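Long-range contact in oxidoreductase (Methanosarcina mazei, PDB 3KA7), which binds flavin-adenine dinucleotide and probably catalyses an oxidation-reduction reaction: residues Ala74-Glu82 and Phe185-Gly193. Numbering follows the deposited sequence.
Sequences ASVNIVRSE and FGGTGIPEG
V79 and I190 form the central hydrogen-bonded pair of a two-stranded antiparallel ribbon, strand 78-80 against strand 189-191, whose short axes run 160° apart. V79 N gives to I190 O at 3.0 Å, and I190 N returns a bond to V79 O at 2.8 Å. The ladder continues beyond the strands: E192 N meets N77 O at 2.8 Å, almost straight at 174°, and S81 N reaches T188 O. On either side of the central pair, I78 with P191 and R80 with G189 are non-hydrogen-bonded pairs. G189, without a side chain, lets its CA come within 2.9 Å of V79 O, and its backbone also bonds to L57. I78 and P191 share the ribbon face turned to helices 64-71 and 195-208, while I190 on the other face touches A316. V76 sets CG2 anti to its backbone N, bringing that methyl loosely alongside P191 CB. At the exposed end, N77 ND2 makes only a weak hydrogen bond to E192 OE1, at 3.4 Å, amide and carboxylate nearly perpendicular. The R80 chain bends at chi2 (66°) and chi3, folding back so that CD lies 3.2 Å from T188 O, and G186 CA and G187 N lie over the rim of one guanidinium face. S81 OG stands 2.9 Å from T188 OG1 and hydrogen-bonds T296 O; a water links T188 OG1 to E82 O. The ribbon thus joins the chain following helix 64-71 to that leaving helix 172-185, with S81 packed on the FAD-binding residue M56. Main-chain bonds carry this junction, and the polar groups of S81 and T188 tie one end to neighbouring loop and water, whereas the side-chain contact of N77 with E192 probably adds little.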
ATOM      1  N   ALA A  74       7.961 -16.912  -9.644  1.00 19.83           N
ATOM      2  CA  ALA A  74       7.502 -15.899 -10.573  1.00 20.35           C
ATOM      3  C   ALA A  74       8.732 -15.159 -11.066  1.00 20.81           C
ATOM      4  O   ALA A  74       9.723 -15.025 -10.340  1.00 21.95           O
ATOM      5  CB  ALA A  74       6.522 -14.947  -9.900  1.00 20.19           C
ATOM      6  N   SER A  75       8.684 -14.702 -12.304  1.00 20.69           N
ATOM      7  CA  SER A  75       9.828 -14.047 -12.897  1.00 20.99           C
ATOM      8  C   SER A  75       9.523 -12.585 -13.176  1.00 20.33           C
ATOM      9  O   SER A  75       8.705 -12.267 -14.029  1.00 20.26           O
ATOM     10  CB  SER A  75      10.207 -14.764 -14.190  1.00 21.28           C
ATOM     11  OG  SER A  75      11.238 -14.067 -14.853  1.00 24.17           O
ATOM     12  N   VAL A  76      10.167 -11.689 -12.439  1.00 20.07           N
ATOM     13  CA  VAL A  76      10.014 -10.262 -12.708  1.00 20.10           C
ATOM     14  C   VAL A  76      11.152  -9.480 -12.080  1.00 19.90           C
ATOM     15  O   VAL A  76      11.558  -9.757 -10.950  1.00 20.23           O
ATOM     16  CB  VAL A  76       8.646  -9.714 -12.240  1.00 20.31           C
ATOM     17  CG1 VAL A  76       8.348 -10.162 -10.825  1.00 20.60           C
ATOM     18  CG2 VAL A  76       8.621  -8.185 -12.340  1.00 21.26           C
ATOM     19  N   ASN A  77      11.677  -8.530 -12.841  1.00 19.70           N
ATOM     20  CA  ASN A  77      12.818  -7.736 -12.433  1.00 20.21           C
ATOM     21  C   ASN A  77      12.367  -6.607 -11.525  1.00 19.48           C
ATOM     22  O   ASN A  77      11.564  -5.771 -11.932  1.00 19.46           O
ATOM     23  CB  ASN A  77      13.508  -7.147 -13.670  1.00 20.62           C
ATOM     24  CG  ASN A  77      14.732  -6.318 -13.320  1.00 23.45           C
ATOM     25  OD1 ASN A  77      15.466  -6.643 -12.387  1.00 27.63           O
ATOM     26  ND2 ASN A  77      14.966  -5.248 -14.077  1.00 26.32           N
ATOM     27  N   ILE A  78      12.869  -6.592 -10.295  1.00 19.09           N
ATOM     28  CA  ILE A  78      12.618  -5.459  -9.404  1.00 18.88           C
ATOM     29  C   ILE A  78      13.931  -4.741  -9.157  1.00 19.38           C
ATOM     30  O   ILE A  78      14.887  -5.346  -8.668  1.00 19.45           O
ATOM     31  CB  ILE A  78      12.035  -5.901  -8.052  1.00 18.74           C
ATOM     32  CG1 ILE A  78      10.794  -6.771  -8.260  1.00 18.67           C
ATOM     33  CG2 ILE A  78      11.695  -4.676  -7.206  1.00 17.97           C
ATOM     34  CD1 ILE A  78      10.318  -7.483  -7.004  1.00 19.53           C
ATOM     35  N   VAL A  79      13.985  -3.464  -9.507  1.00 19.50           N
ATOM     36  CA  VAL A  79      15.204  -2.685  -9.309  1.00 20.34           C
ATOM     37  C   VAL A  79      15.153  -1.922  -7.997  1.00 19.70           C
ATOM     38  O   VAL A  79      14.118  -1.326  -7.648  1.00 18.95           O
ATOM     39  CB  VAL A  79      15.455  -1.704 -10.451  1.00 20.59           C
ATOM     40  CG1 VAL A  79      16.881  -1.175 -10.360  1.00 22.57           C
ATOM     41  CG2 VAL A  79      15.220  -2.388 -11.815  1.00 22.86           C
ATOM     42  N   ARG A  80      16.259  -1.959  -7.258  1.00 19.07           N
ATOM     43  CA  ARG A  80      16.375  -1.197  -6.016  1.00 18.62           C
ATOM     44  C   ARG A  80      16.462   0.301  -6.311  1.00 17.69           C
ATOM     45  O   ARG A  80      17.265   0.740  -7.141  1.00 16.42           O
ATOM     46  CB  ARG A  80      17.598  -1.655  -5.208  1.00 19.38           C
ATOM     47  CG  ARG A  80      17.848  -0.870  -3.936  1.00 21.51           C
ATOM     48  CD  ARG A  80      16.757  -1.046  -2.890  1.00 26.43           C
ATOM     49  NE  ARG A  80      16.629  -2.433  -2.438  1.00 28.89           N
ATOM     50  CZ  ARG A  80      17.471  -3.044  -1.611  1.00 29.72           C
ATOM     51  NH1 ARG A  80      18.527  -2.400  -1.135  1.00 33.48           N
ATOM     52  NH2 ARG A  80      17.254  -4.306  -1.250  1.00 31.27           N
ATOM     53  N   SER A  81      15.630   1.086  -5.632  1.00 16.50           N
ATOM     54  CA  SER A  81      15.606   2.532  -5.828  1.00 16.32           C
ATOM     55  C   SER A  81      16.847   3.200  -5.232  1.00 16.59           C
ATOM     56  O   SER A  81      17.456   2.688  -4.293  1.00 16.22           O
ATOM     57  CB  SER A  81      14.383   3.147  -5.144  1.00 16.42           C
ATOM     58  OG  SER A  81      13.159   2.748  -5.730  1.00 15.73           O
ATOM     59  N   GLU A  82      17.184   4.362  -5.774  1.00 16.53           N
ATOM     60  CA  GLU A  82      18.121   5.259  -5.143  1.00 18.32           C
ATOM     61  C   GLU A  82      17.515   5.756  -3.842  1.00 18.24           C
ATOM     62  O   GLU A  82      16.289   5.700  -3.672  1.00 18.19           O
ATOM     63  CB  GLU A  82      18.430   6.413  -6.086  1.00 18.74           C
ATOM     64  CG  GLU A  82      19.165   5.924  -7.331  1.00 23.39           C
ATOM     65  CD  GLU A  82      20.335   5.002  -6.997  1.00 29.45           C
ATOM     66  OE1 GLU A  82      21.307   5.464  -6.351  1.00 32.91           O
ATOM     67  OE2 GLU A  82      20.287   3.809  -7.382  1.00 32.48           O
ATOM     68  N   PHE A 185      15.069  -5.806   5.233  1.00 12.95           N
ATOM     69  CA  PHE A 185      14.754  -6.013   3.816  1.00 14.42           C
ATOM     70  C   PHE A 185      15.213  -4.912   2.878  1.00 14.09           C
ATOM     71  O   PHE A 185      15.213  -5.104   1.667  1.00 15.34           O
ATOM     72  CB  PHE A 185      13.246  -6.207   3.616  1.00 13.89           C
ATOM     73  CG  PHE A 185      12.639  -7.230   4.519  1.00 15.46           C
ATOM     74  CD1 PHE A 185      13.123  -8.527   4.538  1.00 17.29           C
ATOM     75  CD2 PHE A 185      11.567  -6.904   5.330  1.00 16.71           C
ATOM     76  CE1 PHE A 185      12.551  -9.488   5.367  1.00 18.57           C
ATOM     77  CE2 PHE A 185      10.989  -7.865   6.163  1.00 17.24           C
ATOM     78  CZ  PHE A 185      11.488  -9.150   6.184  1.00 18.29           C
ATOM     79  N   GLY A 186      15.584  -3.754   3.411  1.00 14.27           N
ATOM     80  CA  GLY A 186      16.044  -2.667   2.551  1.00 14.07           C
ATOM     81  C   GLY A 186      14.955  -1.721   2.072  1.00 14.29           C
ATOM     82  O   GLY A 186      13.789  -1.815   2.478  1.00 14.28           O
ATOM     83  N   GLY A 187      15.359  -0.802   1.208  1.00 14.19           N
ATOM     84  CA  GLY A 187      14.505   0.282   0.754  1.00 13.83           C
ATOM     85  C   GLY A 187      13.647  -0.050  -0.454  1.00 13.36           C
ATOM     86  O   GLY A 187      13.525  -1.209  -0.866  1.00 13.14           O
ATOM     87  N   THR A 188      13.064   0.994  -1.025  1.00 13.29           N
ATOM     88  CA  THR A 188      12.063   0.825  -2.066  1.00 12.46           C
ATOM     89  C   THR A 188      12.674   0.277  -3.348  1.00 12.26           C
ATOM     90  O   THR A 188      13.900   0.250  -3.526  1.00 12.10           O
ATOM     91  CB  THR A 188      11.360   2.162  -2.382  1.00 12.80           C
ATOM     92  OG1 THR A 188      12.301   3.068  -2.971  1.00 13.17           O
ATOM     93  CG2 THR A 188      10.813   2.796  -1.124  1.00 13.40           C
ATOM     94  N   GLY A 189      11.802  -0.160  -4.245  1.00 11.96           N
ATOM     95  CA  GLY A 189      12.222  -0.594  -5.563  1.00 11.92           C
ATOM     96  C   GLY A 189      11.072  -0.511  -6.546  1.00 12.41           C
ATOM     97  O   GLY A 189       9.931  -0.304  -6.149  1.00 11.81           O
ATOM     98  N   ILE A 190      11.374  -0.696  -7.828  1.00 12.46           N
ATOM     99  CA  ILE A 190      10.367  -0.570  -8.884  1.00 12.80           C
ATOM    100  C   ILE A 190      10.364  -1.800  -9.792  1.00 13.39           C
ATOM    101  O   ILE A 190      11.400  -2.164 -10.363  1.00 13.71           O
ATOM    102  CB  ILE A 190      10.620   0.686  -9.758  1.00 12.48           C
ATOM    103  CG1 ILE A 190      10.474   1.972  -8.935  1.00 13.94           C
ATOM    104  CG2 ILE A 190       9.679   0.707 -10.976  1.00 12.61           C
ATOM    105  CD1 ILE A 190      11.183   3.162  -9.589  1.00 14.24           C
ATOM    106  N   PRO A 191       9.200  -2.453  -9.934  1.00 13.33           N
ATOM    107  CA  PRO A 191       9.123  -3.600 -10.834  1.00 13.54           C
ATOM    108  C   PRO A 191       9.150  -3.173 -12.310  1.00 13.92           C
ATOM    109  O   PRO A 191       8.478  -2.217 -12.698  1.00 13.38           O
ATOM    110  CB  PRO A 191       7.756  -4.215 -10.495  1.00 13.67           C
ATOM    111  CG  PRO A 191       6.938  -3.045 -10.039  1.00 13.74           C
ATOM    112  CD  PRO A 191       7.900  -2.133  -9.318  1.00 13.40           C
ATOM    113  N   GLU A 192       9.901  -3.895 -13.136  1.00 14.37           N
ATOM    114  CA  GLU A 192       9.834  -3.679 -14.577  1.00 15.59           C
ATOM    115  C   GLU A 192       8.398  -3.902 -15.053  1.00 14.95           C
ATOM    116  O   GLU A 192       7.777  -4.901 -14.698  1.00 15.91           O
ATOM    117  CB  GLU A 192      10.776  -4.648 -15.301  1.00 16.56           C
ATOM    118  CG  GLU A 192      11.012  -4.295 -16.758  1.00 19.94           C
ATOM    119  CD  GLU A 192      11.957  -5.259 -17.454  1.00 25.24           C
ATOM    120  OE1 GLU A 192      12.938  -5.710 -16.820  1.00 27.14           O
ATOM    121  OE2 GLU A 192      11.716  -5.558 -18.645  1.00 28.90           O
ATOM    122  N   GLY A 193       7.890  -2.986 -15.869  1.00 14.80           N
ATOM    123  CA  GLY A 193       6.528  -3.060 -16.374  1.00 14.27           C
ATOM    124  C   GLY A 193       5.532  -2.407 -15.428  1.00 13.90           C
ATOM    125  O   GLY A 193       4.327  -2.409 -15.679  1.00 14.59           O
TER
HETATM  126  O   HOH W   1      14.008   5.118  -1.890  1.00 25.65           O